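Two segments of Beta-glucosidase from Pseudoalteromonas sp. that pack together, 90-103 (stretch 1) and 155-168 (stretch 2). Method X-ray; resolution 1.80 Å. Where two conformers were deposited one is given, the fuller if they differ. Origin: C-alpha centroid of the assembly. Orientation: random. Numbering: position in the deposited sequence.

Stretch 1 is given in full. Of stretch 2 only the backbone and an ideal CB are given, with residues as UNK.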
ATOM      1  N   LEU A  90      -6.162   3.494  -4.026  1.00 16.33           N
ATOM      2  CA  LEU A  90      -5.826   3.914  -2.672  1.00 16.22           C
ATOM      3  C   LEU A  90      -5.603   5.415  -2.656  1.00 15.99           C
ATOM      4  O   LEU A  90      -5.357   6.010  -3.697  1.00 15.83           O
ATOM      5  CB  LEU A  90      -4.562   3.190  -2.166  1.00 16.98           C
ATOM      6  CG  LEU A  90      -3.209   3.534  -2.841  1.00 17.58           C
ATOM      7  CD1 LEU A  90      -2.009   3.111  -1.963  1.00 22.56           C
ATOM      8  CD2 LEU A  90      -3.077   2.910  -4.185  1.00 21.21           C
ATOM      9  N   LYS A  91      -5.716   6.034  -1.493  1.00 15.24           N
ATOM     10  CA  LYS A  91      -5.239   7.404  -1.356  1.00 15.50           C
ATOM     11  C   LYS A  91      -3.858   7.348  -0.690  1.00 15.10           C
ATOM     12  O   LYS A  91      -3.623   6.533   0.209  1.00 14.86           O
ATOM     13  CB  LYS A  91      -6.221   8.251  -0.544  1.00 15.58           C
ATOM     14  CG  LYS A  91      -7.623   8.325  -1.212  1.00 17.11           C
ATOM     15  CD  LYS A  91      -8.590   9.182  -0.404  1.00 17.59           C
ATOM     16  CE  LYS A  91      -9.965   9.284  -1.118  1.00 19.58           C
ATOM     17  NZ  LYS A  91     -10.615   7.936  -1.159  1.00 20.34           N
ATOM     18  N   MET A  92      -2.945   8.179  -1.171  1.00 14.78           N
ATOM     19  CA  MET A  92      -1.583   8.226  -0.608  1.00 14.57           C
ATOM     20  C   MET A  92      -1.136   9.676  -0.503  1.00 14.03           C
ATOM     21  O   MET A  92      -1.523  10.510  -1.345  1.00 12.84           O
ATOM     22  CB  MET A  92      -0.630   7.431  -1.493  1.00 14.06           C
ATOM     23  CG  MET A  92       0.817   7.374  -0.976  1.00 15.47           C
ATOM     24  SD  MET A  92       1.963   6.558  -2.074  1.00 16.87           S
ATOM     25  CE  MET A  92       1.450   4.853  -1.859  1.00 17.63           C
ATOM     26  N   ARG A  93      -0.338   9.987   0.524  1.00 13.08           N
ATOM     27  CA  ARG A  93       0.335  11.272   0.637  0.50 12.19           C
ATOM     28  C   ARG A  93       1.802  10.949   0.934  1.00 14.21           C
ATOM     29  O   ARG A  93       2.090  10.180   1.863  1.00 14.40           O
ATOM     30  CB  ARG A  93      -0.266  12.067   1.798  0.50 11.44           C
ATOM     31  CG  ARG A  93       0.433  13.384   2.103  0.50 11.16           C
ATOM     32  CD  ARG A  93      -0.232  14.099   3.282  0.50 11.65           C
ATOM     33  NE  ARG A  93      -0.030  13.322   4.512  0.50 13.37           N
ATOM     34  CZ  ARG A  93      -0.641  13.531   5.676  0.50 15.72           C
ATOM     35  NH1 ARG A  93      -1.528  14.510   5.817  0.50 16.34           N
ATOM     36  NH2 ARG A  93      -0.360  12.745   6.713  0.50 14.41           N
ATOM     37  N   ILE A  94       2.729  11.495   0.159  1.00 13.39           N
ATOM     38  CA  ILE A  94       4.143  11.239   0.437  1.00 14.59           C
ATOM     39  C   ILE A  94       4.710  12.510   1.040  1.00 15.67           C
ATOM     40  O   ILE A  94       4.962  13.478   0.318  1.00 15.86           O
ATOM     41  CB  ILE A  94       4.908  10.810  -0.828  1.00 14.95           C
ATOM     42  CG1 ILE A  94       4.248   9.547  -1.425  1.00 14.18           C
ATOM     43  CG2 ILE A  94       6.435  10.575  -0.516  1.00 15.50           C
ATOM     44  CD1 ILE A  94       4.965   9.058  -2.702  1.00 14.90           C
ATOM     45  N   ASP A  95       4.871  12.521   2.364  1.00 15.37           N
ATOM     46  CA  ASP A  95       5.390  13.725   3.023  1.00 16.66           C
ATOM     47  C   ASP A  95       6.912  13.820   3.058  1.00 16.93           C
ATOM     48  O   ASP A  95       7.464  14.911   3.157  1.00 16.18           O
ATOM     49  CB  ASP A  95       4.781  13.912   4.398  1.00 18.05           C
ATOM     50  CG  ASP A  95       5.044  12.742   5.293  1.00 20.93           C
ATOM     51  OD1 ASP A  95       4.570  11.628   4.975  1.00 24.82           O
ATOM     52  OD2 ASP A  95       5.714  12.936   6.322  1.00 26.94           O
ATOM     53  N   LYS A  96       7.597  12.690   2.926  1.00 16.52           N
ATOM     54  CA  LYS A  96       9.029  12.757   2.660  1.00 17.30           C
ATOM     55  C   LYS A  96       9.402  11.733   1.616  1.00 17.02           C
ATOM     56  O   LYS A  96       9.306  10.530   1.867  1.00 15.99           O
ATOM     57  CB  LYS A  96       9.863  12.578   3.939  1.00 17.06           C
ATOM     58  CG  LYS A  96      11.375  12.634   3.675  1.00 17.74           C
ATOM     59  CD  LYS A  96      12.211  12.496   4.943  1.00 20.07           C
ATOM     60  CE  LYS A  96      12.193  11.078   5.478  1.00 23.23           C
ATOM     61  NZ  LYS A  96      13.246  10.827   6.507  1.00 23.77           N
ATOM     62  N   ALA A  97       9.794  12.225   0.431  1.00 17.26           N
ATOM     63  CA  ALA A  97      10.194  11.357  -0.690  1.00 17.69           C
ATOM     64  C   ALA A  97      11.437  10.542  -0.350  1.00 17.86           C
ATOM     65  O   ALA A  97      12.266  10.959   0.473  1.00 18.75           O
ATOM     66  CB  ALA A  97      10.406  12.180  -2.007  1.00 17.56           C
ATOM     67  N   PRO A  98      11.534   9.336  -0.918  1.00 18.77           N
ATOM     68  CA  PRO A  98      12.661   8.468  -0.552  1.00 19.84           C
ATOM     69  C   PRO A  98      13.943   8.959  -1.184  1.00 22.10           C
ATOM     70  O   PRO A  98      14.009   9.114  -2.403  1.00 23.38           O
ATOM     71  CB  PRO A  98      12.269   7.106  -1.105  1.00 17.86           C
ATOM     72  CG  PRO A  98      11.201   7.373  -2.159  1.00 20.23           C
ATOM     73  CD  PRO A  98      10.593   8.718  -1.866  1.00 18.77           C
ATOM     74  N   GLU A  99      14.958   9.197  -0.371  1.00 24.87           N
ATOM     75  CA  GLU A  99      16.228   9.662  -0.936  1.00 27.39           C
ATOM     76  C   GLU A  99      16.909   8.618  -1.835  1.00 27.15           C
ATOM     77  O   GLU A  99      17.501   8.972  -2.874  1.00 27.55           O
ATOM     78  CB  GLU A  99      17.151  10.123   0.169  1.00 28.61           C
ATOM     79  CG  GLU A  99      18.219  11.044  -0.333  1.00 32.97           C
ATOM     80  CD  GLU A  99      18.919  11.744   0.793  1.00 38.09           C
ATOM     81  OE1 GLU A  99      18.216  12.138   1.761  1.00 40.98           O
ATOM     82  OE2 GLU A  99      20.163  11.895   0.705  1.00 40.60           O
ATOM     83  N   GLN A 100      16.806   7.344  -1.462  1.00 25.96           N
ATOM     84  CA  GLN A 100      17.404   6.261  -2.253  1.00 26.60           C
ATOM     85  C   GLN A 100      16.387   5.330  -2.909  1.00 25.52           C
ATOM     86  O   GLN A 100      16.702   4.201  -3.293  1.00 27.03           O
ATOM     87  CB  GLN A 100      18.413   5.459  -1.413  1.00 26.82           C
ATOM     88  CG  GLN A 100      19.610   6.297  -1.013  1.00 30.30           C
ATOM     89  CD  GLN A 100      20.432   5.699   0.119  1.00 34.85           C
ATOM     90  OE1 GLN A 100      20.051   4.695   0.739  1.00 37.81           O
ATOM     91  NE2 GLN A 100      21.575   6.333   0.410  1.00 37.66           N
ATOM     92  N   GLY A 101      15.161   5.809  -3.009  1.00 23.33           N
ATOM     93  CA  GLY A 101      14.150   5.171  -3.806  1.00 20.51           C
ATOM     94  C   GLY A 101      13.248   4.268  -2.983  1.00 19.03           C
ATOM     95  O   GLY A 101      13.528   3.965  -1.821  1.00 17.95           O
ATOM     96  N   ALA A 102      12.183   3.817  -3.630  1.00 18.01           N
ATOM     97  CA  ALA A 102      11.189   2.934  -3.030  1.00 16.80           C
ATOM     98  C   ALA A 102      10.448   2.195  -4.129  1.00 17.46           C
ATOM     99  O   ALA A 102      10.342   2.697  -5.247  1.00 16.21           O
ATOM    100  CB  ALA A 102      10.203   3.744  -2.179  1.00 16.93           C
ATOM    101  N   ASN A 103       9.935   1.012  -3.790  1.00 17.15           N
ATOM    102  CA  ASN A 103       9.242   0.116  -4.706  1.00 18.34           C
ATOM    103  C   ASN A 103       7.826  -0.047  -4.206  1.00 16.96           C
ATOM    104  O   ASN A 103       7.610  -0.302  -3.014  1.00 15.96           O
ATOM    105  CB  ASN A 103       9.937  -1.254  -4.677  1.00 18.68           C
ATOM    106  CG  ASN A 103       9.454  -2.218  -5.754  1.00 23.89           C
ATOM    107  OD1 ASN A 103       9.685  -3.429  -5.633  1.00 27.30           O
ATOM    108  ND2 ASN A 103       8.843  -1.706  -6.824  1.00 27.15           N
ATOM    109  N   UNK A 155       2.775  -3.896  -1.341  1.00 16.54           N
ATOM    110  CA  UNK A 155       4.007  -3.974  -0.580  1.00 16.58           C
ATOM    111  C   UNK A 155       4.834  -2.754  -0.950  1.00 16.16           C
ATOM    112  O   UNK A 155       5.020  -2.465  -2.141  1.00 17.15           O
ATOM    113  CB  UNK A 155       4.764  -5.275  -0.854  1.00 16.58           C
ATOM    114  N   UNK A 156       5.271  -2.000   0.052  1.00 14.65           N
ATOM    115  CA  UNK A 156       6.146  -0.849  -0.193  1.00 14.17           C
ATOM    116  C   UNK A 156       7.467  -1.113   0.532  1.00 14.56           C
ATOM    117  O   UNK A 156       7.485  -1.371   1.731  1.00 13.79           O
ATOM    118  CB  UNK A 156       5.504   0.457   0.279  1.00 14.17           C
ATOM    119  N   UNK A 157       8.554  -1.051  -0.220  1.00 14.51           N
ATOM    120  CA  UNK A 157       9.895  -1.291   0.303  1.00 14.80           C
ATOM    121  C   UNK A 157      10.770  -0.058   0.094  1.00 15.15           C
ATOM    122  O   UNK A 157      10.803   0.527  -1.010  1.00 15.04           O
ATOM    123  CB  UNK A 157      10.525  -2.514  -0.367  1.00 14.80           C
ATOM    124  N   UNK A 158      11.488   0.329   1.149  1.00 14.98           N
ATOM    125  CA  UNK A 158      12.379   1.497   1.111  1.00 15.64           C
ATOM    126  C   UNK A 158      13.324   1.464   2.327  1.00 16.52           C
ATOM    127  O   UNK A 158      13.187   0.594   3.201  1.00 15.82           O
ATOM    128  CB  UNK A 158      11.569   2.795   1.093  1.00 15.64           C
ATOM    129  N   UNK A 159      14.277   2.394   2.376  1.00 17.48           N
ATOM    130  CA  UNK A 159      15.146   2.553   3.553  1.00 19.13           C
ATOM    131  C   UNK A 159      14.836   3.848   4.274  1.00 18.38           C
ATOM    132  O   UNK A 159      15.130   4.008   5.457  1.00 19.15           O
ATOM    133  CB  UNK A 159      16.621   2.521   3.149  1.00 19.13           C
ATOM    134  N   UNK A 160      14.256   4.809   3.563  1.00 18.27           N
ATOM    135  CA  UNK A 160      14.010   6.101   4.167  1.00 17.72           C
ATOM    136  C   UNK A 160      12.902   6.809   3.393  1.00 16.88           C
ATOM    137  O   UNK A 160      13.078   7.128   2.218  1.00 17.54           O
ATOM    138  CB  UNK A 160      15.287   6.944   4.196  1.00 17.72           C
ATOM    139  N   UNK A 161      11.783   7.056   4.063  1.00 14.60           N
ATOM    140  CA  UNK A 161      10.526   7.392   3.360  1.00 13.71           C
ATOM    141  C   UNK A 161       9.480   7.716   4.410  1.00 12.98           C
ATOM    142  O   UNK A 161       9.482   7.128   5.483  1.00 12.96           O
ATOM    143  CB  UNK A 161      10.056   6.250   2.457  1.00 13.71           C
ATOM    144  N   UNK A 162       8.611   8.678   4.103  1.00 12.01           N
ATOM    145  CA  UNK A 162       7.454   8.939   4.939  0.50 11.41           C
ATOM    146  C   UNK A 162       6.217   9.168   4.067  1.00 12.87           C
ATOM    147  O   UNK A 162       6.200  10.056   3.192  1.00 12.63           O
ATOM    148  CB  UNK A 162       7.708  10.145   5.845  0.50 11.41           C
ATOM    149  N   UNK A 163       5.164   8.401   4.348  1.00 12.12           N
ATOM    150  CA  UNK A 163       3.936   8.513   3.585  1.00 12.55           C
ATOM    151  C   UNK A 163       2.775   8.049   4.434  1.00 13.02           C
ATOM    152  O   UNK A 163       2.969   7.527   5.519  1.00 12.64           O
ATOM    153  CB  UNK A 163       4.017   7.706   2.288  1.00 12.55           C
ATOM    154  N   UNK A 164       1.574   8.255   3.915  1.00 13.04           N
ATOM    155  CA  UNK A 164       0.372   7.783   4.587  1.00 13.23           C
ATOM    156  C   UNK A 164      -0.539   7.205   3.531  1.00 13.42           C
ATOM    157  O   UNK A 164      -0.470   7.601   2.373  1.00 12.63           O
ATOM    158  CB  UNK A 164      -0.321   8.901   5.369  1.00 13.23           C
ATOM    159  N   UNK A 165      -1.379   6.257   3.941  1.00 12.60           N
ATOM    160  CA  UNK A 165      -2.257   5.518   3.033  1.00 14.05           C
ATOM    161  C   UNK A 165      -3.661   5.522   3.639  1.00 13.42           C
ATOM    162  O   UNK A 165      -3.802   5.460   4.849  1.00 13.57           O
ATOM    163  CB  UNK A 165      -1.755   4.091   2.804  1.00 14.05           C
ATOM    164  N   UNK A 166      -4.686   5.595   2.792  1.00 13.15           N
ATOM    165  CA  UNK A 166      -6.065   5.457   3.227  1.00 13.31           C
ATOM    166  C   UNK A 166      -6.913   4.878   2.102  1.00 13.24           C
ATOM    167  O   UNK A 166      -6.523   4.932   0.943  1.00 12.88           O
ATOM    168  CB  UNK A 166      -6.625   6.806   3.684  1.00 13.31           C
ATOM    169  N   UNK A 167      -8.079   4.344   2.459  1.00 13.87           N
ATOM    170  CA  UNK A 167      -9.147   4.081   1.493  1.00 14.64           C
ATOM    171  C   UNK A 167      -8.671   3.151   0.375  1.00 14.52           C
ATOM    172  O   UNK A 167      -8.715   3.483  -0.845  1.00 16.35           O
ATOM    173  CB  UNK A 167      -9.658   5.395   0.898  1.00 14.64           C
ATOM    174  N   UNK A 168      -8.170   1.986   0.775  1.00 14.01           N
ATOM    175  CA  UNK A 168      -7.601   1.032  -0.165  1.00 14.29           C
ATOM    176  C   UNK A 168      -8.666   0.045  -0.566  1.00 14.86           C
ATOM    177  O   UNK A 168      -9.268  -0.622   0.296  1.00 14.82           O
ATOM    178  CB  UNK A 168      -6.391   0.312   0.434  1.00 14.29           C
TER

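Position 155 has its CB sideways, with nothing of stretch 1 within 5.5 Å. Many residues would suit. It is R155, whose guanidinium bonds elsewhere in the structure.

At 156 the CB points sideways, 4.0 Å from N103 O. A long apolar chain could reach the M92 methyl. It is I156; its CD1 lies 4.1 Å from M92 CE.

Position 157 pairs with N103 through two 3.0 Å bonds, N103 N to 157 O and 157 N to N103 O, and its CB shares that side chain's face. A polar or beta-branched residue would suit. It is T157, whose OG1 is 2.8 Å from water 5, which lies 3.2 Å from N103 O.

Position 158 has its ideal CB 3.7 Å from both A102 CB and G101 O. Space is short and an acceptor is close, so a small residue fits, ideally a donor. It is S158, whose OG donates to G101 O at 2.9 Å.

Position 159 leaves the strand and points toward Q100. A long polar chain would suit. It is Q159; its N donates to water 4 at 3.0 Å, which donates to G101 O.

At 160 the CB points sideways, 5.0 Å from K96 NZ. An acceptor on a short arm is favoured, Asp or Asn; a longer acid might also reach. It is N160, whose OD1 accepts from K96 NZ at 2.8 Å. Water 2 lies 2.8 Å from both that OD1 and E99 N.

Position 161 points away, but its ideal CB is 4.3 Å from P98 CB. A branched apolar chain could bend back, as L161 does: CD1 meets P98 CD at 3.7 Å and I94 CG2 at 4.1 Å, while CD2 meets A102 CB at 4.1 Å.

Position 162 pairs with K96 through two 3.0 Å bonds, K96 N to 162 O and 162 N to K96 O. Its ideal CB is 3.5 Å from D95 OD2. A small donor is indicated, Ser or Thr. It is S162, with OG 2.7 Å from D95 OD2.

At 163 the ideal CB is tight, 3.2 Å from R93 O, on the face of M92 and I94. An apolar residue suits. It is L163, with CD2 4.3 Å from M92 SD and CB 4.1 Å from I94 CG1.

Position 164 pairs with R93, its ideal CB 4.1 Å from R93 NH2. A small residue suits here. It is A164.

Position 165 faces L90 and M92, so an apolar chain is expected. I165 places CG2 4.2 Å from L90 CD1.

Position 166 pairs with K91, CB beside CB. Several residues would do; it is A166.

Position 167 has positive phi and psi (58/56), favouring Gly, Asn or Asp. Its CB points toward K91 NZ, 3.4 Å away, favouring an acid. D167 forms a salt bridge, OD2 to K91 NZ at 2.7 Å.

Position 168 lies sideways near L90 CB. Apolar residues suit. V168 CG2 is 3.8 Å from L90 CB.

Stretch 2 (155-168) RITSQNLSLAIADV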
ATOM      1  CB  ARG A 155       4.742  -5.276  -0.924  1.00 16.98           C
ATOM      2  CG  ARG A 155       6.069  -5.452  -0.199  1.00 16.45           C
ATOM      3  CD  ARG A 155       6.871  -6.633  -0.779  1.00 20.31           C
ATOM      4  NE  ARG A 155       6.081  -7.844  -0.835  1.00 25.46           N
ATOM      5  CZ  ARG A 155       6.136  -8.747  -1.809  1.00 24.74           C
ATOM      6  NH1 ARG A 155       6.962  -8.602  -2.847  1.00 27.04           N
ATOM      7  NH2 ARG A 155       5.357  -9.807  -1.731  1.00 25.90           N
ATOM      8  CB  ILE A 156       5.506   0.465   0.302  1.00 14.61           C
ATOM      9  CG1 ILE A 156       4.187   0.717  -0.475  1.00 14.41           C
ATOM     10  CG2 ILE A 156       6.499   1.646   0.139  1.00 15.52           C
ATOM     11  CD1 ILE A 156       3.329   1.798   0.157  1.00 13.18           C
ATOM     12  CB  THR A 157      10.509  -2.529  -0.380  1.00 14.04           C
ATOM     13  OG1 THR A 157       9.616  -3.644  -0.228  1.00 15.91           O
ATOM     14  CG2 THR A 157      11.851  -2.876   0.274  1.00 16.51           C
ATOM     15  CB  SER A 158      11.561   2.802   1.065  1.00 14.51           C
ATOM     16  OG  SER A 158      12.390   3.957   0.799  1.00 15.25           O
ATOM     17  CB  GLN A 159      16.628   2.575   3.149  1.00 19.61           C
ATOM     18  CG  GLN A 159      17.094   1.340   2.438  1.00 25.31           C
ATOM     19  CD  GLN A 159      18.526   1.451   1.973  1.00 30.95           C
ATOM     20  OE1 GLN A 159      18.792   1.839   0.832  1.00 35.46           O
ATOM     21  NE2 GLN A 159      19.460   1.117   2.852  1.00 32.85           N
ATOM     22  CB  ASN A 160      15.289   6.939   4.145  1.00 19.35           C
ATOM     23  CG  ASN A 160      15.203   8.113   5.052  1.00 22.40           C
ATOM     24  OD1 ASN A 160      14.473   9.072   4.776  1.00 25.54           O
ATOM     25  ND2 ASN A 160      15.932   8.056   6.160  1.00 27.44           N
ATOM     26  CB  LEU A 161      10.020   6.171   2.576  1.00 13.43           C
ATOM     27  CG  LEU A 161       8.619   6.193   1.915  1.00 12.78           C
ATOM     28  CD1 LEU A 161       8.550   7.306   0.829  1.00 13.03           C
ATOM     29  CD2 LEU A 161       8.372   4.839   1.288  1.00 14.45           C
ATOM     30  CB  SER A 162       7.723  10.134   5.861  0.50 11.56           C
ATOM     31  OG  SER A 162       6.610  10.372   6.694  0.50 13.93           O
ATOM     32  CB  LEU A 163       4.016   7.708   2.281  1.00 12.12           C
ATOM     33  CG  LEU A 163       4.324   6.192   2.355  1.00 13.19           C
ATOM     34  CD1 LEU A 163       3.196   5.336   2.922  1.00 14.10           C
ATOM     35  CD2 LEU A 163       4.773   5.679   0.992  1.00 12.57           C
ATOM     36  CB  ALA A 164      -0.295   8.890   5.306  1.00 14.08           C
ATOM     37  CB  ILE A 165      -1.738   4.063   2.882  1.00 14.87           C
ATOM     38  CG1 ILE A 165      -0.419   4.051   2.083  1.00 17.58           C
ATOM     39  CG2 ILE A 165      -2.758   3.174   2.160  1.00 18.46           C
ATOM     40  CD1 ILE A 165       0.409   2.786   2.335  1.00 20.08           C
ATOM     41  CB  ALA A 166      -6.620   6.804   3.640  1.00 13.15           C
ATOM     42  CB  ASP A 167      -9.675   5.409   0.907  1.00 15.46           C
ATOM     43  CG  ASP A 167     -10.467   6.262   1.913  1.00 18.62           C
ATOM     44  OD1 ASP A 167     -10.712   5.863   3.082  1.00 22.66           O
ATOM     45  OD2 ASP A 167     -10.877   7.375   1.506  1.00 21.42           O
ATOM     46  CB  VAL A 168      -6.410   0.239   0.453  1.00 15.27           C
ATOM     47  CG1 VAL A 168      -5.770  -0.637  -0.582  1.00 13.74           C
ATOM     48  CG2 VAL A 168      -5.355   1.203   0.991  1.00 12.61           C
TER
HETATM   49  O   HOH W   1      -9.496   5.747  -2.599  1.00 22.25           O
HETATM   50  O   HOH W   2      14.400  10.128   2.195  1.00 32.45           O
HETATM   51  O   HOH W   3      16.098  11.838   3.478  1.00 47.12           O
HETATM   52  O   HOH W   4      15.498   3.396  -0.133  1.00 25.53           O
HETATM   53  O   HOH W   5       8.027  -3.394  -2.459  1.00 16.13           O
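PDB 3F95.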